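Local coordinates for ComZ (Thermus thermophilus, PDB 6QVI), which is a competence-associated pilin, has a beta-solenoid domain, and probably serves as a DNA receptor at the pilus tip, at residues A[244-249]-A[263-268]; A[248-251]-A[257-260]. All coordinates share one frame; numbering follows the deposited sequence.

Interaction 1 (A[244-249]-A[263-268]); sequences QDITGE and EAMGGF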
loop_
_atom_site.group_PDB
_atom_site.type_symbol
_atom_site.label_atom_id
_atom_site.label_comp_id
_atom_site.label_asym_id
_atom_site.label_seq_id
_atom_site.Cartn_x
_atom_site.Cartn_y
_atom_site.Cartn_z
ATOM N N GLN A 244 -8.721 21.897 -12.679
ATOM C CA GLN A 244 -7.999 23.112 -13.049
ATOM C C GLN A 244 -6.486 22.895 -12.917
ATOM O O GLN A 244 -5.699 23.429 -13.720
ATOM C CB GLN A 244 -8.391 24.268 -12.156
ATOM C CG GLN A 244 -9.848 24.411 -11.881
ATOM C CD GLN A 244 -10.235 23.606 -10.680
ATOM O OE1 GLN A 244 -11.119 22.745 -10.724
ATOM N NE2 GLN A 244 -9.557 23.876 -9.580
ATOM N N ASP A 245 -6.050 22.152 -11.896
ATOM C CA ASP A 245 -4.634 22.013 -11.584
ATOM C C ASP A 245 -3.970 20.875 -12.344
ATOM O O ASP A 245 -2.868 20.450 -11.980
ATOM C CB ASP A 245 -4.443 21.823 -10.072
ATOM C CG ASP A 245 -4.960 23.018 -9.257
ATOM O OD1 ASP A 245 -5.256 22.839 -8.051
ATOM O OD2 ASP A 245 -5.081 24.124 -9.828
ATOM N N ILE A 246 -4.618 20.387 -13.396
ATOM C CA ILE A 246 -4.024 19.455 -14.341
ATOM C C ILE A 246 -3.777 20.256 -15.616
ATOM O O ILE A 246 -4.677 20.421 -16.432
ATOM C CB ILE A 246 -4.923 18.224 -14.530
ATOM C CG1 ILE A 246 -5.182 17.588 -13.161
ATOM C CG2 ILE A 246 -4.301 17.218 -15.453
ATOM C CD1 ILE A 246 -6.097 16.404 -13.198
ATOM N N THR A 247 -2.593 20.856 -15.724
ATOM C CA THR A 247 -2.129 21.697 -16.820
ATOM C C THR A 247 -1.314 20.897 -17.844
ATOM O O THR A 247 -0.713 19.861 -17.530
ATOM C CB THR A 247 -1.256 22.830 -16.219
ATOM O OG1 THR A 247 -2.041 23.709 -15.401
ATOM C CG2 THR A 247 -0.451 23.627 -17.241
ATOM N N GLY A 248 -1.243 21.428 -19.058
ATOM C CA GLY A 248 -0.305 20.952 -20.059
ATOM C C GLY A 248 -0.867 20.812 -21.461
ATOM O O GLY A 248 -2.075 20.748 -21.676
ATOM N N GLU A 249 0.048 20.737 -22.435
ATOM C CA GLU A 249 -0.310 20.487 -23.827
ATOM C C GLU A 249 -1.031 19.171 -24.034
ATOM O O GLU A 249 -1.709 19.007 -25.049
ATOM C CB GLU A 249 0.945 20.498 -24.699
ATOM C CG GLU A 249 1.595 21.864 -24.859
ATOM C CD GLU A 249 2.838 21.840 -25.764
ATOM O OE1 GLU A 249 3.405 22.929 -26.002
ATOM O OE2 GLU A 249 3.261 20.744 -26.212
ATOM N N GLU A 263 -9.161 7.411 -17.172
ATOM C CA GLU A 263 -10.581 7.182 -17.004
ATOM C C GLU A 263 -11.230 8.363 -16.307
ATOM O O GLU A 263 -12.236 8.902 -16.778
ATOM C CB GLU A 263 -10.777 5.923 -16.170
ATOM C CG GLU A 263 -10.276 4.652 -16.826
ATOM C CD GLU A 263 -10.563 3.419 -15.978
ATOM O OE1 GLU A 263 -10.425 2.290 -16.501
ATOM O OE2 GLU A 263 -10.931 3.582 -14.791
ATOM N N ALA A 264 -10.671 8.777 -15.180
ATOM C CA ALA A 264 -11.199 9.889 -14.418
ATOM C C ALA A 264 -10.127 10.956 -14.257
ATOM O O ALA A 264 -8.931 10.657 -14.189
ATOM C CB ALA A 264 -11.685 9.422 -13.041
ATOM N N MET A 265 -10.572 12.202 -14.139
ATOM C CA MET A 265 -9.644 13.320 -14.037
ATOM C C MET A 265 -10.316 14.449 -13.262
ATOM O O MET A 265 -11.161 15.156 -13.815
ATOM C CB MET A 265 -9.224 13.787 -15.417
ATOM C CG MET A 265 -8.463 15.068 -15.350
ATOM S SD MET A 265 -7.375 15.421 -16.731
ATOM C CE MET A 265 -8.002 17.076 -17.114
ATOM N N GLY A 266 -9.992 14.568 -11.974
ATOM C CA GLY A 266 -10.398 15.727 -11.199
ATOM C C GLY A 266 -9.397 16.176 -10.148
ATOM O O GLY A 266 -8.190 15.966 -10.300
ATOM N N GLY A 267 -9.886 16.629 -8.998
ATOM C CA GLY A 267 -9.004 17.048 -7.935
ATOM C C GLY A 267 -8.615 15.867 -7.087
ATOM O O GLY A 267 -8.937 14.721 -7.391
ATOM N N PHE A 268 -7.855 16.148 -6.036
ATOM C CA PHE A 268 -7.423 15.101 -5.121
ATOM C C PHE A 268 -8.665 14.452 -4.528
ATOM O O PHE A 268 -9.557 15.145 -4.011
ATOM C CB PHE A 268 -6.544 15.704 -4.032
ATOM C CG PHE A 268 -6.008 14.708 -3.036
ATOM C CD1 PHE A 268 -4.977 13.814 -3.355
ATOM C CD2 PHE A 268 -6.517 14.693 -1.754
ATOM C CE1 PHE A 268 -4.472 12.944 -2.382
ATOM C CE2 PHE A 268 -6.038 13.810 -0.797
ATOM C CZ PHE A 268 -5.030 12.936 -1.103
#
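Met265 meets Ile246 tip to tip, and the two side chains carry most of this contact. Met265 sends CG out anti to its own backbone N (chi1 170°), which turns the thioether toward the isoleucine. Met265 CG lies 3.5 Å from Ile246 CD1. Met265 SD sits beside both branches, 3.8 Å from Ile246 CG2 and 3.9 Å from Ile246 CD1. The chain then bends at chi3 (127°), and Met265 CE ends 4.1 Å from Ile246 CG2. With an alanine here the thioether is lost, and a gap is likely to open beside both branches of Ile246. Gly266 follows and adds a backbone contact: its O is 3.6 Å from Ile246 CD1. Gly266 has no side chain, so its carbonyl does the touching. Gly266 also pairs with Val239 through the backbone, which places 265-266 beside strand 237-239 in parallel. Strand 246-247 belongs to a different parallel sheet and is bonded through Thr247 to Ile219. This is consistent with a contact between two faces of the beta-solenoid. Ile246 is buried and also rests on Val237 and Val239, whereas Met265 is partly exposed. No hydrogen bond joins the two segments. Their approach depends on shape and dispersion, so it probably sets no exact register, which the backbone bonds to neighbouring strands are better placed to fix.

Interaction 2 (A[248-251]-A[257-260]); sequences GENV and NKGV
The carbonyl of Asn250, in the type I turn from Gly248 to Val251, accepts a hydrogen bond from Val260 N, and the CA atoms of Asn250 and Gly259 lie 4.3 Å apart. Val260 N is 3.1 Å from Asn250 O, with an N-H...O angle of 146°. The donor is tilted 30° from the carbonyl plane. Gly259 passes close beside the asparagine: its CA is 3.4 Å from Asn250 CB. A side chain at Gly259 would come up against Asn250 O, and its positive phi also favours glycine. Both segments lie in the long loop between strands 246-247 and 265-266, on the beta-solenoid. The disulfide Cys254-Cys261 ties the same loop. The loop is also bonded to the solenoid strands through its backbone, Asn250 to Val221 and Gly259 to Ile227. Asn250 is buried, and its amide carbon stands anti to the carbonyl carbon (chi1 -63°), facing Lys258. The two side chains cross at about a right angle. Lys258 CG packs against the amide nitrogen, 3.4 Å from Asn250 ND2. The lysine chain then bends at chi3 and chi4, which brings NZ round to the amide oxygen. The bond from Lys258 NZ to Asn250 OD1 is weak, at 3.2 Å. Glu249 OE2 is near the ammonium group without touching it, and its charge may favour the lysine staying there. Val260 CG2 lies 3.6 Å from Val251 CA. Val260 also touches Val221 of strand 218-221 and Ile227 of strand 226-227.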
loop_
_atom_site.group_PDB
_atom_site.type_symbol
_atom_site.label_atom_id
_atom_site.label_comp_id
_atom_site.label_asym_id
_atom_site.label_seq_id
_atom_site.Cartn_x
_atom_site.Cartn_y
_atom_site.Cartn_z
ATOM N N GLY A 248 -1.243 21.428 -19.058
ATOM C CA GLY A 248 -0.305 20.952 -20.059
ATOM C C GLY A 248 -0.867 20.812 -21.461
ATOM O O GLY A 248 -2.075 20.748 -21.676
ATOM N N GLU A 249 0.048 20.737 -22.435
ATOM C CA GLU A 249 -0.310 20.487 -23.827
ATOM C C GLU A 249 -1.031 19.171 -24.034
ATOM O O GLU A 249 -1.709 19.007 -25.049
ATOM C CB GLU A 249 0.945 20.498 -24.699
ATOM C CG GLU A 249 1.595 21.864 -24.859
ATOM C CD GLU A 249 2.838 21.840 -25.764
ATOM O OE1 GLU A 249 3.405 22.929 -26.002
ATOM O OE2 GLU A 249 3.261 20.744 -26.212
ATOM N N ASN A 250 -0.870 18.213 -23.129
ATOM C CA ASN A 250 -1.247 16.840 -23.408
ATOM C C ASN A 250 -2.466 16.360 -22.621
ATOM O O ASN A 250 -2.769 15.160 -22.651
ATOM C CB ASN A 250 -0.069 15.919 -23.090
ATOM C CG ASN A 250 1.157 16.173 -23.960
ATOM O OD1 ASN A 250 1.295 17.217 -24.613
ATOM N ND2 ASN A 250 2.065 15.210 -23.958
ATOM N N VAL A 251 -3.198 17.244 -21.952
ATOM C CA VAL A 251 -4.360 16.797 -21.191
ATOM C C VAL A 251 -5.516 16.580 -22.157
ATOM O O VAL A 251 -5.724 17.363 -23.103
ATOM C CB VAL A 251 -4.715 17.794 -20.068
ATOM C CG1 VAL A 251 -3.690 17.702 -18.941
ATOM C CG2 VAL A 251 -4.797 19.248 -20.580
ATOM N N ASN A 257 1.963 6.910 -27.016
ATOM C CA ASN A 257 3.245 7.483 -26.672
ATOM C C ASN A 257 3.079 9.017 -26.531
ATOM O O ASN A 257 3.949 9.818 -26.860
ATOM C CB ASN A 257 4.312 7.018 -27.686
ATOM C CG ASN A 257 5.595 7.853 -27.746
ATOM O OD1 ASN A 257 5.696 8.713 -28.625
ATOM N ND2 ASN A 257 6.522 7.672 -26.790
ATOM N N LYS A 258 1.913 9.425 -26.014
ATOM C CA LYS A 258 1.711 10.835 -25.680
ATOM C C LYS A 258 0.488 10.984 -24.783
ATOM O O LYS A 258 -0.375 10.099 -24.707
ATOM C CB LYS A 258 1.545 11.710 -26.933
ATOM C CG LYS A 258 1.970 13.149 -26.695
ATOM C CD LYS A 258 1.572 14.031 -27.861
ATOM C CE LYS A 258 2.655 15.063 -28.193
ATOM N NZ LYS A 258 2.496 16.351 -27.437
ATOM N N GLY A 259 0.452 12.110 -24.059
ATOM C CA GLY A 259 -0.789 12.587 -23.450
ATOM C C GLY A 259 -1.176 11.849 -22.191
ATOM O O GLY A 259 -0.496 10.923 -21.728
ATOM N N VAL A 260 -2.314 12.250 -21.630
ATOM C CA VAL A 260 -2.818 11.597 -20.436
ATOM C C VAL A 260 -3.995 10.715 -20.861
ATOM O O VAL A 260 -5.001 11.190 -21.405
ATOM C CB VAL A 260 -3.144 12.603 -19.312
ATOM C CG1 VAL A 260 -1.909 13.397 -18.960
ATOM C CG2 VAL A 260 -4.242 13.581 -19.666
#

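In the fold
Interactions 1 and 2 start from the same run of chain, share Gly248 and Glu249, and have centres about 11 Å apart. They also touch directly: Ile246 CG2 packs on Val251 CG1 at 3.6 Å. Interaction 1 is partly buried and links two strands from apparently different faces of the solenoid. It has no hydrogen bond across its segments, and its side-chain contact is apolar. Interaction 2 is a buried contact, although it lies farther from the centre of the chain, and it folds the loop between those strands onto itself. There, where the chain has no regular strand, a backbone hydrogen bond and a weak side-chain bond add direction to the valine packing.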